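Porin protein associated with imipenem resistance (Acinetobacter baumannii, PDB 4FUV) is an eight-stranded outer-membrane beta-barrel linked to imipenem resistance, and probably takes part in the uptake of ornithine and imipenem. Local coordinates at residues P18-T28 with L214-W225; Q139-L150 with E167-V178. All coordinates share one frame; numbering follows the deposited sequence.

Interaction 1. Residues P18-T28 with L214-W225. With C8E ((hydroxyethyloxy)tri(ethyloxy)octane), chain D; C8E ((hydroxyethyloxy)tri(ethyloxy)octane), chain F.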
# COMPACT_ATOMS: atom_id res chain seq x y z
N PRO A 18 -6.92 -21.31 40.78
CA PRO A 18 -6.70 -21.04 39.36
C PRO A 18 -6.14 -22.28 38.68
O PRO A 18 -5.51 -23.13 39.31
CB PRO A 18 -5.67 -19.90 39.36
CG PRO A 18 -5.08 -19.91 40.70
CD PRO A 18 -6.11 -20.43 41.64
N VAL A 19 -6.43 -22.40 37.39
CA VAL A 19 -5.99 -23.51 36.57
C VAL A 19 -4.69 -23.15 35.88
O VAL A 19 -3.96 -24.02 35.39
CB VAL A 19 -7.05 -23.85 35.50
CG1 VAL A 19 -8.26 -24.49 36.15
CG2 VAL A 19 -7.45 -22.57 34.71
N GLY A 20 -4.39 -21.86 35.82
CA GLY A 20 -3.19 -21.44 35.14
C GLY A 20 -2.97 -19.95 35.12
O GLY A 20 -3.60 -19.18 35.86
N ALA A 21 -2.05 -19.54 34.27
CA ALA A 21 -1.65 -18.15 34.18
C ALA A 21 -1.22 -17.85 32.75
O ALA A 21 -0.97 -18.76 31.95
CB ALA A 21 -0.51 -17.86 35.15
N ARG A 22 -1.17 -16.58 32.40
CA ARG A 22 -0.71 -16.25 31.07
C ARG A 22 0.14 -15.00 31.10
O ARG A 22 -0.02 -14.16 31.98
CB ARG A 22 -1.89 -16.12 30.10
CG ARG A 22 -2.72 -14.85 30.23
CD ARG A 22 -3.94 -14.86 29.30
NE ARG A 22 -4.78 -13.69 29.50
CZ ARG A 22 -6.10 -13.65 29.32
NH1 ARG A 22 -6.77 -14.73 28.90
NH2 ARG A 22 -6.76 -12.51 29.54
N ALA A 23 1.05 -14.90 30.14
CA ALA A 23 1.84 -13.70 29.92
C ALA A 23 1.39 -13.11 28.60
O ALA A 23 1.13 -13.85 27.64
CB ALA A 23 3.32 -14.05 29.86
N GLU A 24 1.30 -11.78 28.54
CA GLU A 24 0.76 -11.14 27.36
C GLU A 24 1.39 -9.78 27.10
O GLU A 24 1.89 -9.12 28.02
CB GLU A 24 -0.77 -11.01 27.48
CG GLU A 24 -1.24 -10.02 28.58
CD GLU A 24 -2.59 -10.40 29.18
OE1 GLU A 24 -2.96 -11.60 29.15
OE2 GLU A 24 -3.30 -9.51 29.67
N VAL A 25 1.37 -9.40 25.84
CA VAL A 25 1.85 -8.11 25.38
C VAL A 25 0.82 -7.58 24.38
O VAL A 25 0.34 -8.31 23.51
CB VAL A 25 3.25 -8.22 24.74
CG1 VAL A 25 3.27 -9.28 23.62
CG2 VAL A 25 3.72 -6.89 24.22
N GLY A 26 0.43 -6.32 24.55
CA GLY A 26 -0.54 -5.76 23.63
C GLY A 26 -0.60 -4.25 23.66
O GLY A 26 0.26 -3.58 24.24
N THR A 27 -1.65 -3.70 23.05
CA THR A 27 -1.75 -2.26 22.86
C THR A 27 -2.06 -1.48 24.15
O THR A 27 -1.92 -0.25 24.19
CB THR A 27 -2.78 -1.91 21.76
OG1 THR A 27 -4.07 -2.41 22.12
CG2 THR A 27 -2.37 -2.52 20.42
N THR A 28 -2.47 -2.19 25.20
CA THR A 28 -2.65 -1.55 26.50
C THR A 28 -1.55 -1.94 27.48
O THR A 28 -1.72 -1.85 28.70
CB THR A 28 -4.03 -1.85 27.12
OG1 THR A 28 -4.24 -3.26 27.18
CG2 THR A 28 -5.14 -1.19 26.30
N LEU A 214 -11.93 2.38 23.65
CA LEU A 214 -10.50 2.11 23.56
C LEU A 214 -10.33 0.69 23.03
O LEU A 214 -10.62 -0.28 23.74
CB LEU A 214 -9.84 2.24 24.94
CG LEU A 214 -8.36 1.85 25.03
CD1 LEU A 214 -7.50 2.77 24.15
CD2 LEU A 214 -7.84 1.86 26.50
N PRO A 215 -9.87 0.56 21.77
CA PRO A 215 -9.68 -0.75 21.15
C PRO A 215 -8.45 -1.44 21.73
O PRO A 215 -7.50 -0.75 22.13
CB PRO A 215 -9.45 -0.42 19.67
CG PRO A 215 -9.79 1.05 19.52
CD PRO A 215 -9.53 1.66 20.85
N VAL A 216 -8.45 -2.76 21.79
CA VAL A 216 -7.36 -3.51 22.40
C VAL A 216 -6.96 -4.69 21.53
O VAL A 216 -7.82 -5.42 21.04
CB VAL A 216 -7.78 -4.09 23.77
CG1 VAL A 216 -6.58 -4.72 24.47
CG2 VAL A 216 -8.37 -3.00 24.63
N GLY A 217 -5.67 -4.87 21.34
CA GLY A 217 -5.15 -6.07 20.72
C GLY A 217 -4.02 -6.61 21.58
O GLY A 217 -3.13 -5.84 21.96
N LYS A 218 -4.06 -7.90 21.89
CA LYS A 218 -2.98 -8.51 22.67
C LYS A 218 -2.67 -9.93 22.19
O LYS A 218 -3.53 -10.60 21.63
CB LYS A 218 -3.29 -8.49 24.18
CG LYS A 218 -4.55 -9.26 24.60
CD LYS A 218 -4.77 -9.21 26.13
CE LYS A 218 -4.84 -7.78 26.64
NZ LYS A 218 -5.29 -7.68 28.06
N VAL A 219 -1.43 -10.36 22.40
CA VAL A 219 -1.03 -11.75 22.16
C VAL A 219 -0.27 -12.25 23.39
O VAL A 219 0.15 -11.45 24.22
CB VAL A 219 -0.16 -11.90 20.89
CG1 VAL A 219 -0.98 -11.61 19.64
CG2 VAL A 219 1.06 -10.95 20.97
N GLY A 220 -0.11 -13.56 23.51
CA GLY A 220 0.56 -14.12 24.67
C GLY A 220 0.64 -15.63 24.75
O GLY A 220 0.32 -16.37 23.81
N VAL A 221 1.10 -16.10 25.90
CA VAL A 221 1.29 -17.51 26.13
C VAL A 221 0.52 -17.93 27.37
O VAL A 221 0.58 -17.25 28.39
CB VAL A 221 2.79 -17.82 26.28
CG1 VAL A 221 3.02 -19.31 26.46
CG2 VAL A 221 3.55 -17.27 25.09
N ASN A 222 -0.21 -19.04 27.26
CA ASN A 222 -0.96 -19.60 28.37
C ASN A 222 -0.17 -20.75 29.00
O ASN A 222 0.42 -21.57 28.29
CB ASN A 222 -2.32 -20.12 27.91
CG ASN A 222 -3.22 -19.01 27.36
OD1 ASN A 222 -3.59 -19.03 26.19
ND2 ASN A 222 -3.58 -18.06 28.20
N PHE A 223 -0.15 -20.81 30.32
CA PHE A 223 0.49 -21.92 31.03
C PHE A 223 -0.54 -22.59 31.92
O PHE A 223 -1.29 -21.92 32.62
CB PHE A 223 1.66 -21.42 31.89
CG PHE A 223 2.72 -20.68 31.11
CD1 PHE A 223 3.76 -21.36 30.49
CD2 PHE A 223 2.69 -19.29 31.02
CE1 PHE A 223 4.73 -20.68 29.77
CE2 PHE A 223 3.66 -18.60 30.31
CZ PHE A 223 4.68 -19.29 29.68
N PHE A 224 -0.58 -23.92 31.89
CA PHE A 224 -1.53 -24.67 32.71
C PHE A 224 -0.82 -25.68 33.59
O PHE A 224 0.00 -26.46 33.11
CB PHE A 224 -2.58 -25.36 31.84
CG PHE A 224 -3.47 -24.39 31.11
CD1 PHE A 224 -4.51 -23.75 31.77
CD2 PHE A 224 -3.25 -24.08 29.77
CE1 PHE A 224 -5.32 -22.84 31.11
CE2 PHE A 224 -4.06 -23.19 29.10
CZ PHE A 224 -5.09 -22.57 29.77
N TRP A 225 -1.12 -25.64 34.88
CA TRP A 225 -0.58 -26.62 35.81
C TRP A 225 -1.59 -27.72 36.11
O TRP A 225 -2.62 -27.82 35.44
CB TRP A 225 -0.15 -25.95 37.11
CG TRP A 225 -1.08 -24.87 37.61
CD1 TRP A 225 -2.32 -25.04 38.17
CD2 TRP A 225 -0.82 -23.46 37.66
NE1 TRP A 225 -2.84 -23.83 38.54
CE2 TRP A 225 -1.94 -22.84 38.24
CE3 TRP A 225 0.27 -22.67 37.25
CZ2 TRP A 225 -2.02 -21.46 38.43
CZ3 TRP A 225 0.19 -21.31 37.44
CH2 TRP A 225 -0.94 -20.71 38.02
C1 C8E D . -2.95 -9.93 16.97
C2 C8E D . -4.17 -9.33 17.64
C3 C8E D . -4.33 -7.86 17.25
C5 C8E D . -6.13 -3.75 17.90
C6 C8E D . -6.75 -2.36 17.93
C7 C8E D . -5.73 -1.26 17.62
C8 C8E D . -5.05 -0.70 18.86
O9 C8E D . -5.05 0.72 18.86
C10 C8E D . -4.80 1.25 20.14
C11 C8E D . -4.47 2.74 20.08
O12 C8E D . -5.62 3.50 20.36
C13 C8E D . -5.37 4.76 20.94
C14 C8E D . -6.73 5.40 21.22
O15 C8E D . -7.66 4.74 20.38
C16 C8E D . -8.45 5.60 19.59
C17 C8E D . -9.69 4.85 19.12
O18 C8E D . -9.70 4.83 17.71
C4 C8E F . 1.39 -16.25 19.00
C5 C8E F . 1.48 -15.43 20.28
C6 C8E F . 2.68 -15.85 21.12
C7 C8E F . 3.31 -14.65 21.81
O9 C8E F . 4.34 -12.53 26.09
C10 C8E F . 5.54 -12.23 26.77
C11 C8E F . 5.45 -10.84 27.40
O12 C8E F . 5.21 -10.91 28.80
C13 C8E F . 5.75 -9.80 29.49
C14 C8E F . 6.03 -10.17 30.94
C16 C8E F . 4.99 -7.64 33.41
C17 C8E F . 3.95 -7.07 34.37
O18 C8E F . 4.52 -5.99 35.08
C19 C8E F . 4.89 -4.92 34.24
C20 C8E F . 5.26 -3.71 35.10
O21 C8E F . 6.52 -3.24 34.68
O HOH W 1 -5.82 -16.67 26.87
O HOH W 2 -5.25 -0.25 22.79

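Interaction 2. Residues Q139-L150 with E167-V178. With C8E ((hydroxyethyloxy)tri(ethyloxy)octane), chain K; C8E ((hydroxyethyloxy)tri(ethyloxy)octane), chain D; C8E ((hydroxyethyloxy)tri(ethyloxy)octane), chain J.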
# COMPACT_ATOMS: atom_id res chain seq x y z
N GLN A 139 -1.28 14.75 23.27
CA GLN A 139 -1.38 14.00 24.51
C GLN A 139 -2.81 13.58 24.72
O GLN A 139 -3.74 14.37 24.56
CB GLN A 139 -0.91 14.84 25.69
CG GLN A 139 0.48 15.40 25.51
CD GLN A 139 0.90 16.28 26.66
OE1 GLN A 139 0.38 17.38 26.84
NE2 GLN A 139 1.85 15.80 27.46
N MET A 140 -2.99 12.32 25.10
CA MET A 140 -4.31 11.73 25.15
C MET A 140 -4.33 10.69 26.27
O MET A 140 -3.52 9.76 26.28
CB MET A 140 -4.59 11.07 23.81
CG MET A 140 -5.98 10.55 23.65
SD MET A 140 -6.13 9.66 22.11
CE MET A 140 -5.50 10.87 20.96
N SER A 141 -5.24 10.86 27.22
CA SER A 141 -5.27 9.96 28.37
C SER A 141 -6.63 9.31 28.58
O SER A 141 -7.66 9.99 28.58
CB SER A 141 -4.85 10.69 29.64
OG SER A 141 -5.67 11.82 29.85
N TYR A 142 -6.61 8.00 28.75
CA TYR A 142 -7.80 7.26 29.13
C TYR A 142 -7.69 6.89 30.60
O TYR A 142 -6.80 6.14 30.99
CB TYR A 142 -7.91 5.98 28.29
CG TYR A 142 -8.21 6.24 26.83
CD1 TYR A 142 -7.19 6.56 25.94
CD2 TYR A 142 -9.50 6.17 26.34
CE1 TYR A 142 -7.45 6.80 24.61
CE2 TYR A 142 -9.77 6.40 25.01
CZ TYR A 142 -8.74 6.72 24.15
OH TYR A 142 -8.99 6.97 22.83
N LYS A 143 -8.60 7.42 31.41
CA LYS A 143 -8.61 7.09 32.82
C LYS A 143 -10.03 6.78 33.27
O LYS A 143 -10.92 7.62 33.14
CB LYS A 143 -8.02 8.24 33.64
CG LYS A 143 -8.19 8.08 35.13
N ASN A 144 -10.24 5.58 33.81
CA ASN A 144 -11.57 5.12 34.21
C ASN A 144 -11.46 4.25 35.44
O ASN A 144 -10.66 3.31 35.46
CB ASN A 144 -12.21 4.27 33.10
CG ASN A 144 -12.55 5.05 31.85
OD1 ASN A 144 -11.76 5.10 30.91
ND2 ASN A 144 -13.75 5.61 31.81
N ASP A 145 -12.26 4.53 36.47
CA ASP A 145 -12.22 3.70 37.66
C ASP A 145 -12.69 2.30 37.28
O ASP A 145 -12.12 1.29 37.73
CB ASP A 145 -13.09 4.29 38.78
CG ASP A 145 -12.41 5.45 39.49
OD1 ASP A 145 -11.18 5.57 39.39
OD2 ASP A 145 -13.11 6.23 40.17
N ILE A 146 -13.71 2.25 36.44
CA ILE A 146 -14.24 1.00 35.93
C ILE A 146 -14.87 1.19 34.55
O ILE A 146 -15.75 2.02 34.38
CB ILE A 146 -15.24 0.36 36.92
CG1 ILE A 146 -15.93 -0.85 36.30
CG2 ILE A 146 -16.27 1.37 37.39
CD1 ILE A 146 -17.02 -1.43 37.17
N ALA A 147 -14.35 0.46 33.56
CA ALA A 147 -14.88 0.51 32.20
C ALA A 147 -15.26 -0.90 31.75
O ALA A 147 -14.48 -1.83 31.92
CB ALA A 147 -13.84 1.09 31.25
N PRO A 148 -16.45 -1.05 31.17
CA PRO A 148 -16.89 -2.35 30.65
C PRO A 148 -16.04 -2.73 29.45
O PRO A 148 -15.55 -1.85 28.73
CB PRO A 148 -18.33 -2.08 30.19
CG PRO A 148 -18.69 -0.75 30.72
CD PRO A 148 -17.42 0.02 30.88
N TYR A 149 -15.89 -4.03 29.25
CA TYR A 149 -15.06 -4.56 28.19
C TYR A 149 -15.79 -5.68 27.46
O TYR A 149 -16.49 -6.47 28.08
CB TYR A 149 -13.78 -5.18 28.80
CG TYR A 149 -12.87 -5.83 27.78
CD1 TYR A 149 -12.11 -5.06 26.89
CD2 TYR A 149 -12.75 -7.21 27.71
CE1 TYR A 149 -11.26 -5.66 25.95
CE2 TYR A 149 -11.89 -7.82 26.78
CZ TYR A 149 -11.17 -7.04 25.90
OH TYR A 149 -10.33 -7.64 24.98
N LEU A 150 -15.61 -5.75 26.15
CA LEU A 150 -16.10 -6.86 25.35
C LEU A 150 -15.00 -7.20 24.38
O LEU A 150 -14.39 -6.31 23.79
CB LEU A 150 -17.38 -6.49 24.57
CG LEU A 150 -17.88 -7.56 23.61
CD1 LEU A 150 -18.35 -8.80 24.38
CD2 LEU A 150 -18.98 -7.07 22.62
N GLU A 167 -6.10 -11.78 21.35
CA GLU A 167 -7.39 -11.28 21.79
C GLU A 167 -7.60 -9.87 21.27
O GLU A 167 -6.69 -9.02 21.31
CB GLU A 167 -7.50 -11.28 23.31
CG GLU A 167 -8.91 -10.96 23.84
CD GLU A 167 -9.00 -10.97 25.37
OE1 GLU A 167 -8.65 -11.99 26.00
OE2 GLU A 167 -9.42 -9.94 25.96
N VAL A 168 -8.80 -9.61 20.78
CA VAL A 168 -9.15 -8.27 20.33
C VAL A 168 -10.48 -7.87 20.96
O VAL A 168 -11.42 -8.67 21.01
CB VAL A 168 -9.20 -8.14 18.78
CG1 VAL A 168 -7.88 -8.60 18.16
CG2 VAL A 168 -10.36 -8.92 18.20
N GLY A 169 -10.55 -6.65 21.47
CA GLY A 169 -11.78 -6.13 22.01
C GLY A 169 -11.78 -4.62 22.15
O GLY A 169 -11.00 -3.91 21.48
N ALA A 170 -12.61 -4.12 23.05
CA ALA A 170 -12.64 -2.69 23.31
C ALA A 170 -13.27 -2.38 24.66
O ALA A 170 -14.20 -3.06 25.09
CB ALA A 170 -13.39 -1.95 22.17
N TYR A 171 -12.73 -1.37 25.32
CA TYR A 171 -13.31 -0.85 26.54
C TYR A 171 -14.20 0.32 26.18
O TYR A 171 -13.83 1.13 25.33
CB TYR A 171 -12.21 -0.38 27.50
CG TYR A 171 -11.28 -1.49 27.98
CD1 TYR A 171 -11.66 -2.34 29.02
CD2 TYR A 171 -10.03 -1.68 27.41
CE1 TYR A 171 -10.80 -3.36 29.47
CE2 TYR A 171 -9.18 -2.69 27.84
CZ TYR A 171 -9.57 -3.51 28.87
OH TYR A 171 -8.71 -4.51 29.30
N TYR A 172 -15.37 0.41 26.78
CA TYR A 172 -16.18 1.60 26.66
C TYR A 172 -15.69 2.58 27.72
O TYR A 172 -15.97 2.42 28.90
CB TYR A 172 -17.66 1.30 26.88
CG TYR A 172 -18.52 2.55 27.00
CD1 TYR A 172 -18.52 3.53 26.02
CD2 TYR A 172 -19.36 2.72 28.09
CE1 TYR A 172 -19.32 4.67 26.14
CE2 TYR A 172 -20.17 3.85 28.21
CZ TYR A 172 -20.14 4.82 27.24
OH TYR A 172 -20.94 5.93 27.38
N THR A 173 -14.94 3.58 27.27
CA THR A 173 -14.27 4.52 28.16
C THR A 173 -14.85 5.93 28.13
O THR A 173 -14.58 6.74 29.03
CB THR A 173 -12.81 4.65 27.75
OG1 THR A 173 -12.75 5.02 26.37
CG2 THR A 173 -12.11 3.31 27.92
N GLY A 174 -15.64 6.23 27.10
CA GLY A 174 -15.98 7.61 26.82
C GLY A 174 -14.76 8.26 26.19
O GLY A 174 -13.67 7.67 26.18
N ASN A 175 -14.92 9.47 25.64
CA ASN A 175 -13.78 10.16 25.04
C ASN A 175 -12.67 10.41 26.05
O ASN A 175 -12.93 10.75 27.19
CB ASN A 175 -14.21 11.50 24.45
CG ASN A 175 -15.21 11.34 23.34
OD1 ASN A 175 -16.41 11.28 23.58
ND2 ASN A 175 -14.73 11.26 22.11
N PRO A 176 -11.41 10.28 25.59
CA PRO A 176 -10.26 10.53 26.45
C PRO A 176 -10.06 12.02 26.67
O PRO A 176 -10.70 12.84 26.00
CB PRO A 176 -9.10 9.97 25.62
CG PRO A 176 -9.53 10.22 24.20
CD PRO A 176 -11.02 10.00 24.20
N THR A 177 -9.20 12.36 27.62
CA THR A 177 -8.72 13.73 27.76
C THR A 177 -7.71 13.94 26.65
O THR A 177 -6.93 13.04 26.35
CB THR A 177 -8.05 13.94 29.13
OG1 THR A 177 -9.06 13.92 30.15
CG2 THR A 177 -7.33 15.27 29.19
N VAL A 178 -7.69 15.12 26.04
CA VAL A 178 -6.85 15.32 24.88
C VAL A 178 -6.28 16.74 24.84
O VAL A 178 -6.95 17.70 25.19
CB VAL A 178 -7.61 14.96 23.57
CG1 VAL A 178 -8.89 15.77 23.46
CG2 VAL A 178 -6.74 15.17 22.34
C8 C8E K . -20.07 -2.86 26.90
O9 C8E K . -20.96 -1.78 26.64
C10 C8E K . -21.50 -1.23 27.83
C11 C8E K . -22.45 -0.09 27.48
O12 C8E K . -23.39 0.07 28.54
C13 C8E K . -22.87 0.85 29.60
O15 C8E K . -21.17 2.01 32.04
C16 C8E K . -19.99 2.55 32.61
C17 C8E K . -19.11 3.01 31.45
O18 C8E K . -18.17 3.96 31.91
C19 C8E K . -17.66 4.71 30.83
C20 C8E K . -18.64 5.83 30.48
O21 C8E K . -17.98 7.08 30.41
C1 C8E D . -2.95 -9.93 16.97
C2 C8E D . -4.17 -9.33 17.64
C3 C8E D . -4.33 -7.86 17.25
C5 C8E D . -6.13 -3.75 17.90
C6 C8E D . -6.75 -2.36 17.93
C7 C8E D . -5.73 -1.26 17.62
C8 C8E D . -5.05 -0.70 18.86
O9 C8E D . -5.05 0.72 18.86
C10 C8E D . -4.80 1.25 20.14
C11 C8E D . -4.47 2.74 20.08
O12 C8E D . -5.62 3.50 20.36
C13 C8E D . -5.37 4.76 20.94
C14 C8E D . -6.73 5.40 21.22
O15 C8E D . -7.66 4.74 20.38
C16 C8E D . -8.45 5.60 19.59
C17 C8E D . -9.69 4.85 19.12
O18 C8E D . -9.70 4.83 17.71
C8 C8E J . -15.98 -5.26 20.52
O9 C8E J . -14.74 -5.50 19.87
C10 C8E J . -14.89 -6.37 18.76
C11 C8E J . -13.80 -6.06 17.73
O18 C8E J . -14.76 0.14 18.57
C19 C8E J . -16.13 0.08 18.25
C20 C8E J . -16.66 -1.19 18.91
O21 C8E J . -17.41 -0.80 20.04

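Interaction 1. Residues P18-T28 with L214-W225
At the end of the antiparallel seam that closes the beta-barrel, the indole of W225 lies with one face against the backbone of V19 and G20, while its edge turns to P18. G20 CA sits 3.6 Å from the centroid of the six-membered ring of W225, a CH-pi contact over the face. Glycine suits the place because a side chain here would run into F223 O and the F224 ring on the neighbouring strand. At the edge, W225 NE1 donates to P18 O at 2.9 Å; the acceptor is close to the ring plane, although the donor stands above the carbonyl plane. The F224 ring has V19 O at its edge.

The seam joins 20-26 and 214-224, the first and last strands. A21 with F223, A23 with V221 and V25 with V219 are hydrogen-bonded pairs, and their small or apolar side chains form the outer surface, where detergent molecules lie along V219 and G217. On the opposite face, inside the barrel, R22, E24 and K218 form a salt-bridge network. K218 NZ meets E24 OE2 at 3.1 Å from above the carboxylate plane, while R22 NE bonds E24 OE1 nearly along its C-O axis at 2.8 Å. K218 NZ also bonds N49 OD1, and N49 ND2 and Y76 bind E24 OE2, so N49 bridges lysine and acid and the buried carboxylate probably stays ionised. R22 NH1 has a second acid, E80, and shares a water with N222 ND2.

Past the strand end, T27 OG1 lies between the backbone N and the carbonyl carbon (chi1 60°), where it accepts the N-H of G217 at 3.0 Å.

Interaction 2. Residues Q139-L150 with E167-V178
Aromatic and CH-pi contacts carry much of the meeting between 139-150 and 167-178. P176 CB lies over the centre of the Y142 ring, 3.5 Å from its centroid, and T173 OG1 comes to the edge of the same ring in its plane. Proline suits this place because its rigid, flat-sided ring can press on an aromatic face; its CG also touches M140 CG alongside. Y149 and Y171 meet obliquely, their planes 41° apart, with Y149 CD1 over the centre of the Y171 ring at 3.4 Å from Y171 CE1.

Polar side-chain bonds fix the ends of these groups. With its CG anti to the backbone N (chi1 177°), Y149 runs toward 167-169, and its hydroxyl donates to E167 OE2 at 2.7 Å, which receives it on its anti lone pair, away from OE1. That other oxygen, E167 OE1, bonds Y96, so both carboxylate oxygens of this buried acid have a partner. G169 suits its position beside the Y149 hydroxyl because a side chain there would collide with it. N144 ND2 bonds T173 O at 3.1 Å, the acceptor lying close to the amide plane; the side-chain amide thus links the two segments between the ladders, where no backbone bridge joins them.

Backbone bonds form two antiparallel ladders, S141 with T177 and L150 with A170, the second extended by Y172 N to P148 O. The register shifts by two between them, where 139-150 turns a corner at D145 and I146.

Detergent lies against P148 and Y172 on the outer side. Helix 194-207 packs through I205 on M140, P176 and V178; strand 95-114 flanks 139-150, and strand 213-224 borders 167-172.

How the interactions relate
Interaction 1 pairs the first and last strands of the barrel, and the whole of interaction 2 falls in the sequence between its segments. Their centres are about 18 Å apart, yet they touch where strands 162-172 and 213-224 run side by side: V216 N probably bonds G169 O, and L214 N probably bonds Y171 O, while V216 CG2 packs on Y171 CE2. Strand 213-224 therefore pairs with 20-26 on one edge and with 162-172 on the other, carrying the barrel wall from interaction 2 round to its closing seam. One detergent molecule touches both contacts, consistent with a continuous outer surface that would face membrane lipid.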